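Local structure of 3-polyprenyl-4-hydroxybenzoate decarboxylase and related decarboxylases (Pelotomaculum thermopropionicum SI, 6H6V) at residues 310-315 against 347-352; 320-325 against 334-339. The protein is a UbiD-class flavoenzyme, HmfF, probably a decarboxylase by nature, that can carboxylate 2-furoic acid to 2,5-furandicarboxylic acid. All coordinates share one frame; numbering follows the deposited sequence.

Contact 1 (310-315 against 347-352); sequences QTVRQA and KNAIFA
The methyl group of A352 sits against helix 310-315, in the closest-packed part of this contact. Its CB lies 3.5 Å from T311 O and 3.6 Å from V312 CA. The CB of A315 meets the same methyl at 4.0 Å, one turn further along, and reaches N348 O at 3.7 Å. Small side chains let the two helices come close: their axes approach to 8.1 Å and run roughly antiparallel, at 144°. V312 spreads its two methyls over two residues. CG2 lies 4.0 Å from A352 CB, and CG1 lies 4.3 Å from A349 CB. T311 sets CG2 anti to its own backbone N, which brings this methyl to A352 O at 3.4 Å. OG1 bonds back to V307 O, and Q314 of the second subunit lies close by. No hydrogen bond joins the two segments.

A315 is partly exposed, but the solvent side proper is the outward face of helix 310-315, with Q310 and R313. V312 also rests on V319 of strand 319-324. On the other helix, I350 packs on V363 and V365 of strand 362-367, so both helices lie against the sheet of the C-terminal domain.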
loop_
_atom_site.group_PDB
_atom_site.type_symbol
_atom_site.label_atom_id
_atom_site.label_comp_id
_atom_site.label_asym_id
_atom_site.label_seq_id
_atom_site.Cartn_x
_atom_site.Cartn_y
_atom_site.Cartn_z
ATOM N N GLN F 310 -27.644 15.091 0.117
ATOM C CA GLN F 310 -27.215 16.465 -0.148
ATOM C C GLN F 310 -25.690 16.593 -0.265
ATOM O O GLN F 310 -25.192 17.291 -1.156
ATOM C CB GLN F 310 -27.733 17.433 0.917
ATOM C CG GLN F 310 -29.213 17.747 0.810
ATOM C CD GLN F 310 -29.739 18.571 1.993
ATOM O OE1 GLN F 310 -29.628 18.183 3.158
ATOM N NE2 GLN F 310 -30.350 19.692 1.688
ATOM N N THR F 311 -24.971 15.902 0.622
ATOM C CA THR F 311 -23.510 15.947 0.670
ATOM C C THR F 311 -22.901 15.290 -0.553
ATOM O O THR F 311 -22.000 15.833 -1.171
ATOM C CB THR F 311 -22.984 15.234 1.931
ATOM O OG1 THR F 311 -23.717 15.685 3.083
ATOM C CG2 THR F 311 -21.519 15.520 2.141
ATOM N N VAL F 312 -23.405 14.115 -0.912
ATOM C CA VAL F 312 -22.952 13.441 -2.126
ATOM C C VAL F 312 -23.276 14.285 -3.371
ATOM O O VAL F 312 -22.479 14.334 -4.294
ATOM C CB VAL F 312 -23.538 12.028 -2.220
ATOM C CG1 VAL F 312 -23.197 11.388 -3.539
ATOM C CG2 VAL F 312 -22.978 11.165 -1.105
ATOM N N ARG F 313 -24.421 14.959 -3.375
ATOM C CA ARG F 313 -24.792 15.837 -4.487
ATOM C C ARG F 313 -23.779 16.959 -4.717
ATOM O O ARG F 313 -23.532 17.347 -5.855
ATOM C CB ARG F 313 -26.199 16.430 -4.313
ATOM C CG ARG F 313 -26.880 16.731 -5.647
ATOM C CD ARG F 313 -28.164 17.545 -5.510
ATOM N NE ARG F 313 -29.203 16.954 -4.661
ATOM C CZ ARG F 313 -29.971 15.906 -4.987
ATOM N NH1 ARG F 313 -29.806 15.239 -6.137
ATOM N NH2 ARG F 313 -30.893 15.485 -4.123
ATOM N N GLN F 314 -23.180 17.465 -3.647
ATOM C CA GLN F 314 -22.141 18.474 -3.783
ATOM C C GLN F 314 -20.962 17.990 -4.626
ATOM O O GLN F 314 -20.471 18.709 -5.468
ATOM C CB GLN F 314 -21.652 18.926 -2.403
ATOM C CG GLN F 314 -20.560 19.990 -2.460
ATOM C CD GLN F 314 -20.384 20.755 -1.168
ATOM O OE1 GLN F 314 -19.909 21.899 -1.175
ATOM N NE2 GLN F 314 -20.762 20.134 -0.057
ATOM N N ALA F 315 -20.502 16.772 -4.377
ATOM C CA ALA F 315 -19.370 16.194 -5.101
ATOM C C ALA F 315 -19.778 15.628 -6.466
ATOM O O ALA F 315 -19.025 15.729 -7.425
ATOM C CB ALA F 315 -18.732 15.097 -4.265
ATOM N N LYS F 347 -15.040 7.762 -6.597
ATOM C CA LYS F 347 -14.134 8.022 -5.464
ATOM C C LYS F 347 -14.556 9.298 -4.724
ATOM O O LYS F 347 -14.559 9.349 -3.491
ATOM C CB LYS F 347 -12.663 8.167 -5.888
ATOM C CG LYS F 347 -12.055 7.062 -6.741
ATOM C CD LYS F 347 -11.959 5.737 -6.015
ATOM C CE LYS F 347 -11.096 4.725 -6.738
ATOM N NZ LYS F 347 -11.416 4.565 -8.193
ATOM N N ASN F 348 -14.949 10.312 -5.488
ATOM C CA ASN F 348 -15.340 11.603 -4.932
ATOM C C ASN F 348 -16.667 11.461 -4.176
ATOM O O ASN F 348 -16.880 12.124 -3.162
ATOM C CB ASN F 348 -15.452 12.675 -6.034
ATOM C CG ASN F 348 -14.173 12.865 -6.820
ATOM O OD1 ASN F 348 -13.627 13.942 -6.826
ATOM N ND2 ASN F 348 -13.713 11.843 -7.495
ATOM N N ALA F 349 -17.555 10.603 -4.678
ATOM C CA ALA F 349 -18.796 10.307 -3.985
ATOM C C ALA F 349 -18.513 9.695 -2.631
ATOM O O ALA F 349 -19.128 10.064 -1.652
ATOM C CB ALA F 349 -19.654 9.353 -4.807
ATOM N N ILE F 350 -17.567 8.764 -2.588
ATOM C CA ILE F 350 -17.148 8.130 -1.347
ATOM C C ILE F 350 -16.594 9.153 -0.346
ATOM O O ILE F 350 -16.852 9.054 0.851
ATOM C CB ILE F 350 -16.097 7.032 -1.616
ATOM C CG1 ILE F 350 -16.737 5.867 -2.381
ATOM C CG2 ILE F 350 -15.496 6.514 -0.306
ATOM C CD1 ILE F 350 -15.723 4.941 -3.034
ATOM N N PHE F 351 -15.821 10.125 -0.815
ATOM C CA PHE F 351 -15.332 11.149 0.088
ATOM C C PHE F 351 -16.519 11.895 0.672
ATOM O O PHE F 351 -16.552 12.137 1.861
ATOM C CB PHE F 351 -14.413 12.157 -0.603
ATOM C CG PHE F 351 -13.164 11.568 -1.180
ATOM C CD1 PHE F 351 -12.398 10.675 -0.452
ATOM C CD2 PHE F 351 -12.720 11.967 -2.441
ATOM C CE1 PHE F 351 -11.232 10.162 -0.980
ATOM C CE2 PHE F 351 -11.570 11.442 -2.982
ATOM C CZ PHE F 351 -10.831 10.532 -2.257
ATOM N N ALA F 352 -17.495 12.246 -0.158
ATOM C CA ALA F 352 -18.698 12.904 0.330
ATOM C C ALA F 352 -19.440 12.061 1.357
ATOM O O ALA F 352 -19.900 12.587 2.365
ATOM C CB ALA F 352 -19.609 13.293 -0.818
#

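Contact 2 (320-325 against 334-339); sequences KNVHLT and AVISIE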
loop_
_atom_site.group_PDB
_atom_site.type_symbol
_atom_site.label_atom_id
_atom_site.label_comp_id
_atom_site.label_asym_id
_atom_site.label_seq_id
_atom_site.Cartn_x
_atom_site.Cartn_y
_atom_site.Cartn_z
ATOM N N LYS F 320 -28.024 9.543 -7.987
ATOM C CA LYS F 320 -29.422 9.149 -8.063
ATOM C C LYS F 320 -29.957 8.832 -6.658
ATOM O O LYS F 320 -31.007 9.329 -6.270
ATOM C CB LYS F 320 -29.628 8.009 -9.071
ATOM C CG LYS F 320 -30.883 7.157 -8.856
ATOM C CD LYS F 320 -31.544 6.628 -10.139
ATOM C CE LYS F 320 -32.880 7.359 -10.387
ATOM N NZ LYS F 320 -33.229 7.586 -11.816
ATOM N N ASN F 321 -29.242 8.032 -5.880
ATOM C CA ASN F 321 -29.817 7.532 -4.639
ATOM C C ASN F 321 -28.778 7.163 -3.609
ATOM O O ASN F 321 -27.632 6.881 -3.952
ATOM C CB ASN F 321 -30.670 6.308 -4.955
ATOM C CG ASN F 321 -32.074 6.435 -4.430
ATOM O OD1 ASN F 321 -32.292 6.854 -3.281
ATOM N ND2 ASN F 321 -33.046 6.071 -5.265
ATOM N N VAL F 322 -29.191 7.172 -2.345
ATOM C CA VAL F 322 -28.318 6.761 -1.262
ATOM C C VAL F 322 -29.045 5.925 -0.248
ATOM O O VAL F 322 -30.252 6.069 -0.071
ATOM C CB VAL F 322 -27.675 7.964 -0.539
ATOM C CG1 VAL F 322 -26.915 8.840 -1.525
ATOM C CG2 VAL F 322 -28.705 8.785 0.227
ATOM N N HIS F 323 -28.293 5.064 0.424
ATOM C CA HIS F 323 -28.864 4.111 1.369
ATOM C C HIS F 323 -27.865 3.774 2.459
ATOM O O HIS F 323 -26.765 3.316 2.166
ATOM C CB HIS F 323 -29.270 2.836 0.622
ATOM C CG HIS F 323 -29.964 1.818 1.468
ATOM N ND1 HIS F 323 -29.931 0.468 1.181
ATOM C CD2 HIS F 323 -30.707 1.949 2.593
ATOM C CE1 HIS F 323 -30.635 -0.187 2.091
ATOM N NE2 HIS F 323 -31.120 0.687 2.957
ATOM N N LEU F 324 -28.274 4.010 3.700
ATOM C CA LEU F 324 -27.566 3.512 4.864
ATOM C C LEU F 324 -28.206 2.190 5.286
ATOM O O LEU F 324 -29.347 2.164 5.768
ATOM C CB LEU F 324 -27.610 4.522 5.992
ATOM C CG LEU F 324 -26.816 5.776 5.671
ATOM C CD1 LEU F 324 -27.180 6.884 6.643
ATOM C CD2 LEU F 324 -25.303 5.513 5.699
ATOM N N THR F 325 -27.453 1.102 5.113
ATOM C CA THR F 325 -28.024 -0.236 5.134
ATOM C C THR F 325 -28.306 -0.691 6.562
ATOM O O THR F 325 -27.595 -0.302 7.486
ATOM C CB THR F 325 -27.106 -1.285 4.466
ATOM O OG1 THR F 325 -25.931 -1.478 5.251
ATOM C CG2 THR F 325 -26.740 -0.882 3.045
ATOM N N ALA F 334 -22.756 2.644 3.764
ATOM C CA ALA F 334 -23.497 3.480 2.815
ATOM C C ALA F 334 -23.357 2.900 1.408
ATOM O O ALA F 334 -22.278 2.478 1.019
ATOM C CB ALA F 334 -22.974 4.907 2.839
ATOM N N VAL F 335 -24.455 2.892 0.665
ATOM C CA VAL F 335 -24.433 2.527 -0.734
ATOM C C VAL F 335 -24.960 3.696 -1.520
ATOM O O VAL F 335 -26.056 4.177 -1.252
ATOM C CB VAL F 335 -25.317 1.315 -0.988
ATOM C CG1 VAL F 335 -25.219 0.888 -2.446
ATOM C CG2 VAL F 335 -24.912 0.165 -0.063
ATOM N N ILE F 336 -24.172 4.171 -2.464
ATOM C CA ILE F 336 -24.533 5.304 -3.300
ATOM C C ILE F 336 -24.730 4.800 -4.732
ATOM O O ILE F 336 -23.887 4.066 -5.253
ATOM C CB ILE F 336 -23.381 6.338 -3.382
ATOM C CG1 ILE F 336 -22.725 6.605 -2.017
ATOM C CG2 ILE F 336 -23.851 7.624 -4.025
ATOM C CD1 ILE F 336 -23.631 7.122 -0.951
ATOM N N SER F 337 -25.798 5.218 -5.388
ATOM C CA SER F 337 -25.869 5.033 -6.832
ATOM C C SER F 337 -25.712 6.387 -7.502
ATOM O O SER F 337 -26.284 7.377 -7.044
ATOM C CB SER F 337 -27.173 4.357 -7.262
ATOM O OG SER F 337 -28.298 5.185 -6.997
ATOM N N ILE F 338 -24.918 6.419 -8.572
ATOM C CA ILE F 338 -24.677 7.631 -9.355
ATOM C C ILE F 338 -24.874 7.346 -10.823
ATOM O O ILE F 338 -24.625 6.235 -11.255
ATOM C CB ILE F 338 -23.230 8.149 -9.135
ATOM C CG1 ILE F 338 -22.187 7.216 -9.760
ATOM C CG2 ILE F 338 -22.962 8.341 -7.650
ATOM C CD1 ILE F 338 -20.778 7.694 -9.664
ATOM N N GLU F 339 -25.334 8.336 -11.579
ATOM C CA GLU F 339 -25.226 8.304 -13.047
ATOM C C GLU F 339 -23.890 8.961 -13.350
ATOM O O GLU F 339 -23.762 10.182 -13.314
ATOM C CB GLU F 339 -26.383 9.036 -13.728
ATOM C CG GLU F 339 -26.347 8.995 -15.251
ATOM C CD GLU F 339 -27.643 9.452 -15.923
ATOM O OE1 GLU F 339 -28.433 10.210 -15.311
ATOM O OE2 GLU F 339 -27.867 9.034 -17.077
#
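S337 O accepts two backbone N-H groups, from K320 N at 2.9 Å and from N321 N at 3.2 Å. This is a classic beta bulge in the antiparallel hairpin of strands 319-324 and 333-338. Both donors come from the same face of the carbonyl plane, and the bond from N321 is nearly straight at 171°. S337 N returns a bond to N321 O at 2.9 Å. Next comes the hydrogen-bonded pair H323 and V335. Here V335 N meets H323 O at 2.8 Å, in the carbonyl plane. The H323 ring extends clear of the partner strand, and its ND1 bonds to I372 O.

V322 and I336 form a non-hydrogen-bonded pair, their side chains side by side and pointing the same way. The bend at chi2 (-59°) of I336 helps lay CD1 against V322 CG1, at 3.8 Å. Replacing I336 by an alanine would remove CG1, CG2 and CD1, and is likely to leave V322 CG1 without its apolar neighbour across the strands. On the same face, L324 CD2 covers A334 CB at 3.7 Å. V322 and L324 both pack on L308 of helix 294-315. At the turn end, T325 and V335 side chains cross at about a right angle, with CG2 to CG2 at 3.8 Å.

Overall arrangement
Both contacts are largely buried and lie in the C-terminal family domain, with centres about 10 Å apart. Contact 2 has an exposed end at K320; in contact 1 no touching residue is exposed, A315 only partly. Helix 294-315 leads into the hairpin, and the hairpin leads into helix 345-356. Contact 1 joins the outer two of these four elements, and contact 2 the inner two. They meet where V312 CG1 packs on I336 CG2, at 3.9 Å. Contact 1 relies on methyl groups and close helix backbones, whereas contact 2 is built on backbone hydrogen bonds, with apolar pairs on the helix-facing side. Contact 1 borders the second subunit; in contact 2, T325 OG1 bonds to E379 of the third subunit.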